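Local coordinates for esterase YdiI (Escherichia coli, PDB 4K49), which hydrolyses 1,4-dihydroxy-2-naphthoyl-CoA to 1,4-dihydroxy-2-naphthoate and CoA in menaquinone biosynthesis, and also acts on a wide range of other acyl-CoA thioesters, at residues Ala38-Asp43 with Val59-Ser64. Sequence-based numbering, arbitrary orientation.
Sequences ATMPVD and VVLAES. With HFQ (2,4-dihydroxyphenacyl coenzyme A), chain F.
Leu61 extends from the helix onto Ala38 and Met40, alternate residues of the strand whose CB atoms face it. Its CD1 lies 4.1 Å from Ala38 CB and equally near Ala38 O, while CD2 meets Met40 CB. With CG anti to the backbone N (chi1 174°) and chi2 also extended, the Met40 chain carries SD to 4.1 Å from Leu61 CB, and the bend at chi3 (73°) brings CE against the same carbon. Met40 and Leu61 lie alongside each other, pointing opposite ways, and no hydrogen bond joins the segments. On the ligand side of the helix, Glu63 OE2 stands 3.3 Å from CB of the bound 2,4-dihydroxyphenacyl-CoA, the carbon between sulfur and ketone, consistent with its inferred role as nucleophile or proton acceptor. OE1 is hydrogen-bonded to His89 NE2 of the second subunit. Shortening Glu63 to an alanine would probably leave that histidine without its carboxylate partner and open a gap beside this methylene carbon. Ser64 is tied to the preceding turn: Val60 O accepts its N and its OG (2.6 Å) from opposite faces of the carbonyl plane; OG is also hydrogen-bonded to His54 NE2 of the second subunit. Helix 55-72 is the sausage of the hotdog fold: its residues 59-64 run nearly antiparallel (158°) to strand residues 38-41, strands 27-31 and 97-104 flank strand 36-41, and Val59 and Glu63 pack on strand 80-89.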
loop_
_atom_site.group_PDB
_atom_site.type_symbol
_atom_site.label_atom_id
_atom_site.label_comp_id
_atom_site.label_asym_id
_atom_site.label_seq_id
_atom_site.Cartn_x
_atom_site.Cartn_y
_atom_site.Cartn_z
ATOM N N ALA A 38 -2.768 5.784 14.337
ATOM C CA ALA A 38 -3.564 4.571 14.147
ATOM C C ALA A 38 -2.668 3.338 14.194
ATOM O O ALA A 38 -1.475 3.394 13.866
ATOM C CB ALA A 38 -4.345 4.624 12.837
ATOM N N THR A 39 -3.242 2.218 14.613
ATOM C CA THR A 39 -2.506 0.967 14.638
ATOM C C THR A 39 -3.133 -0.045 13.669
ATOM O O THR A 39 -4.259 0.138 13.203
ATOM C CB THR A 39 -2.457 0.372 16.063
ATOM O OG1 THR A 39 -3.792 0.156 16.531
ATOM C CG2 THR A 39 -1.745 1.327 17.016
ATOM N N MET A 40 -2.393 -1.112 13.379
ATOM C CA MET A 40 -2.803 -2.122 12.405
ATOM C C MET A 40 -2.102 -3.421 12.800
ATOM O O MET A 40 -0.926 -3.400 13.191
ATOM C CB MET A 40 -2.389 -1.688 10.987
ATOM C CG MET A 40 -2.633 -2.742 9.897
ATOM S SD MET A 40 -2.010 -2.214 8.268
ATOM C CE MET A 40 -0.254 -2.362 8.528
ATOM N N PRO A 41 -2.818 -4.557 12.742
ATOM C CA PRO A 41 -2.169 -5.793 13.170
ATOM C C PRO A 41 -1.250 -6.360 12.100
ATOM O O PRO A 41 -1.404 -6.059 10.902
ATOM C CB PRO A 41 -3.352 -6.748 13.389
ATOM C CG PRO A 41 -4.412 -6.250 12.453
ATOM C CD PRO A 41 -4.256 -4.747 12.478
ATOM N N VAL A 42 -0.293 -7.170 12.539
ATOM C CA VAL A 42 0.524 -7.972 11.629
ATOM C C VAL A 42 0.027 -9.403 11.699
ATOM O O VAL A 42 0.327 -10.128 12.660
ATOM C CB VAL A 42 2.016 -7.945 12.031
ATOM C CG1 VAL A 42 2.862 -8.665 10.990
ATOM C CG2 VAL A 42 2.500 -6.525 12.180
ATOM N N ASP A 43 -0.749 -9.815 10.702
ATOM C CA ASP A 43 -1.307 -11.166 10.679
ATOM C C ASP A 43 -1.666 -11.551 9.258
ATOM O O ASP A 43 -1.233 -10.886 8.311
ATOM C CB ASP A 43 -2.514 -11.300 11.626
ATOM C CG ASP A 43 -3.685 -10.394 11.251
ATOM O OD1 ASP A 43 -3.998 -10.225 10.047
ATOM O OD2 ASP A 43 -4.332 -9.863 12.185
ATOM N N VAL A 59 1.943 0.711 3.634
ATOM C CA VAL A 59 1.516 1.859 2.856
ATOM C C VAL A 59 0.002 2.075 2.968
ATOM O O VAL A 59 -0.472 3.211 2.918
ATOM C CB VAL A 59 1.983 1.744 1.395
ATOM C CG1 VAL A 59 1.522 2.962 0.572
ATOM C CG2 VAL A 59 3.497 1.620 1.354
ATOM N N VAL A 60 -0.763 1.005 3.151
ATOM C CA VAL A 60 -2.201 1.184 3.352
ATOM C C VAL A 60 -2.435 1.983 4.636
ATOM O O VAL A 60 -3.233 2.940 4.675
ATOM C CB VAL A 60 -2.956 -0.153 3.424
ATOM C CG1 VAL A 60 -4.396 0.090 3.846
ATOM C CG2 VAL A 60 -2.941 -0.853 2.060
ATOM N N LEU A 61 -1.711 1.613 5.678
ATOM C CA LEU A 61 -1.793 2.354 6.938
ATOM C C LEU A 61 -1.393 3.816 6.748
ATOM O O LEU A 61 -2.096 4.714 7.197
ATOM C CB LEU A 61 -0.910 1.694 7.995
ATOM C CG LEU A 61 -0.907 2.359 9.376
ATOM C CD1 LEU A 61 -2.307 2.426 10.012
ATOM C CD2 LEU A 61 0.061 1.623 10.264
ATOM N N ALA A 62 -0.265 4.058 6.079
ATOM C CA ALA A 62 0.186 5.430 5.858
ATOM C C ALA A 62 -0.825 6.240 5.049
ATOM O O ALA A 62 -1.158 7.376 5.406
ATOM C CB ALA A 62 1.551 5.440 5.184
ATOM N N GLU A 63 -1.319 5.679 3.953
ATOM C CA GLU A 63 -2.254 6.446 3.146
ATOM C C GLU A 63 -3.604 6.618 3.859
ATOM O O GLU A 63 -4.254 7.643 3.697
ATOM C CB GLU A 63 -2.428 5.860 1.741
ATOM C CG GLU A 63 -3.274 6.783 0.848
ATOM C CD GLU A 63 -2.966 6.666 -0.625
ATOM O OE1 GLU A 63 -1.937 6.066 -1.004
ATOM O OE2 GLU A 63 -3.767 7.184 -1.423
ATOM N N SER A 64 -4.006 5.641 4.672
ATOM C CA SER A 64 -5.247 5.765 5.446
ATOM C C SER A 64 -5.178 6.914 6.454
ATOM O O SER A 64 -6.106 7.729 6.552
ATOM C CB SER A 64 -5.564 4.465 6.203
ATOM O OG SER A 64 -5.757 3.372 5.317
HETATM C CB HFQ F . -6.824 8.223 -0.876
HETATM N N1A HFQ F . -13.472 15.079 -9.399
HETATM O O1A HFQ F . -6.755 15.569 -16.263
HETATM P P1A HFQ F . -6.531 14.279 -15.456
HETATM C C1B HFQ F . -7.218 7.013 0.023
HETATM O O1B HFQ F . -6.904 5.840 -0.362
HETATM C C1D HFQ F . -11.147 13.448 -13.424
HETATM S S1P HFQ F . -7.964 8.425 -2.236
HETATM C C2A HFQ F . -13.577 13.898 -10.029
HETATM O O2A HFQ F . -6.062 13.143 -16.380
HETATM P P2A HFQ F . -5.640 15.591 -13.203
HETATM C C2B HFQ F . -7.968 7.190 1.289
HETATM O O2B HFQ F . -9.968 7.527 4.910
HETATM C C2D HFQ F . -10.879 14.002 -14.690
HETATM O O2D HFQ F . -12.050 14.511 -15.341
HETATM C C2P HFQ F . -7.703 7.077 -3.361
HETATM N N3A HFQ F . -12.847 13.636 -11.128
HETATM O O3A HFQ F . -5.460 14.502 -14.349
HETATM C C3B HFQ F . -7.815 6.198 2.267
HETATM O O3B HFQ F . -8.982 9.296 0.593
HETATM C C3D HFQ F . -10.402 12.868 -15.424
HETATM O O3D HFQ F . -11.560 12.031 -15.679
HETATM P P3D HFQ F . -12.080 11.711 -17.208
HETATM C C3P HFQ F . -6.479 7.136 -4.220
HETATM C C4A HFQ F . -11.995 14.567 -11.616
HETATM O O4A HFQ F . -4.325 16.047 -12.767
HETATM C C4B HFQ F . -8.483 6.316 3.459
HETATM C C4D HFQ F . -9.580 12.163 -14.478
HETATM O O4D HFQ F . -10.026 12.613 -13.167
HETATM N N4P HFQ F . -6.304 8.291 -4.948
HETATM C C5A HFQ F . -11.859 15.800 -10.996
HETATM O O5A HFQ F . -6.427 16.813 -13.687
HETATM C C5B HFQ F . -9.307 7.420 3.695
HETATM C C5D HFQ F . -8.172 12.525 -14.684
HETATM O O5D HFQ F . -7.871 13.864 -14.757
HETATM C C5P HFQ F . -7.142 8.603 -6.047
HETATM O O5P HFQ F . -8.082 7.804 -6.404
HETATM C C6A HFQ F . -12.640 16.047 -9.840
HETATM N N6A HFQ F . -12.541 17.307 -9.144
HETATM O O6A HFQ F . -6.426 14.887 -12.057
HETATM C C6B HFQ F . -9.465 8.413 2.721
HETATM C C6P HFQ F . -6.941 9.872 -6.839
HETATM N N7A HFQ F . -10.927 16.508 -11.715
HETATM O O7A HFQ F . -13.136 12.857 -17.625
HETATM C C7B HFQ F . -8.804 8.296 1.528
HETATM C C7P HFQ F . -6.750 9.554 -8.329
HETATM C C8A HFQ F . -10.504 15.763 -12.751
HETATM O O8A HFQ F . -10.964 11.717 -18.135
HETATM N N8P HFQ F . -6.255 10.645 -9.149
HETATM N N9A HFQ F . -11.160 14.588 -12.689
HETATM O O9A HFQ F . -12.774 10.342 -17.213
HETATM C C9P HFQ F . -7.217 11.616 -9.680
HETATM O O9P HFQ F . -8.363 11.490 -9.429
HETATM C CAP HFQ F . -6.661 12.741 -10.536
HETATM O OAP HFQ F . -5.274 12.610 -10.648
HETATM C CBP HFQ F . -6.972 14.111 -9.925
HETATM C CCP HFQ F . -6.206 15.079 -10.716
HETATM C CDP HFQ F . -8.481 14.394 -10.063
HETATM C CEP HFQ F . -6.551 14.135 -8.511
#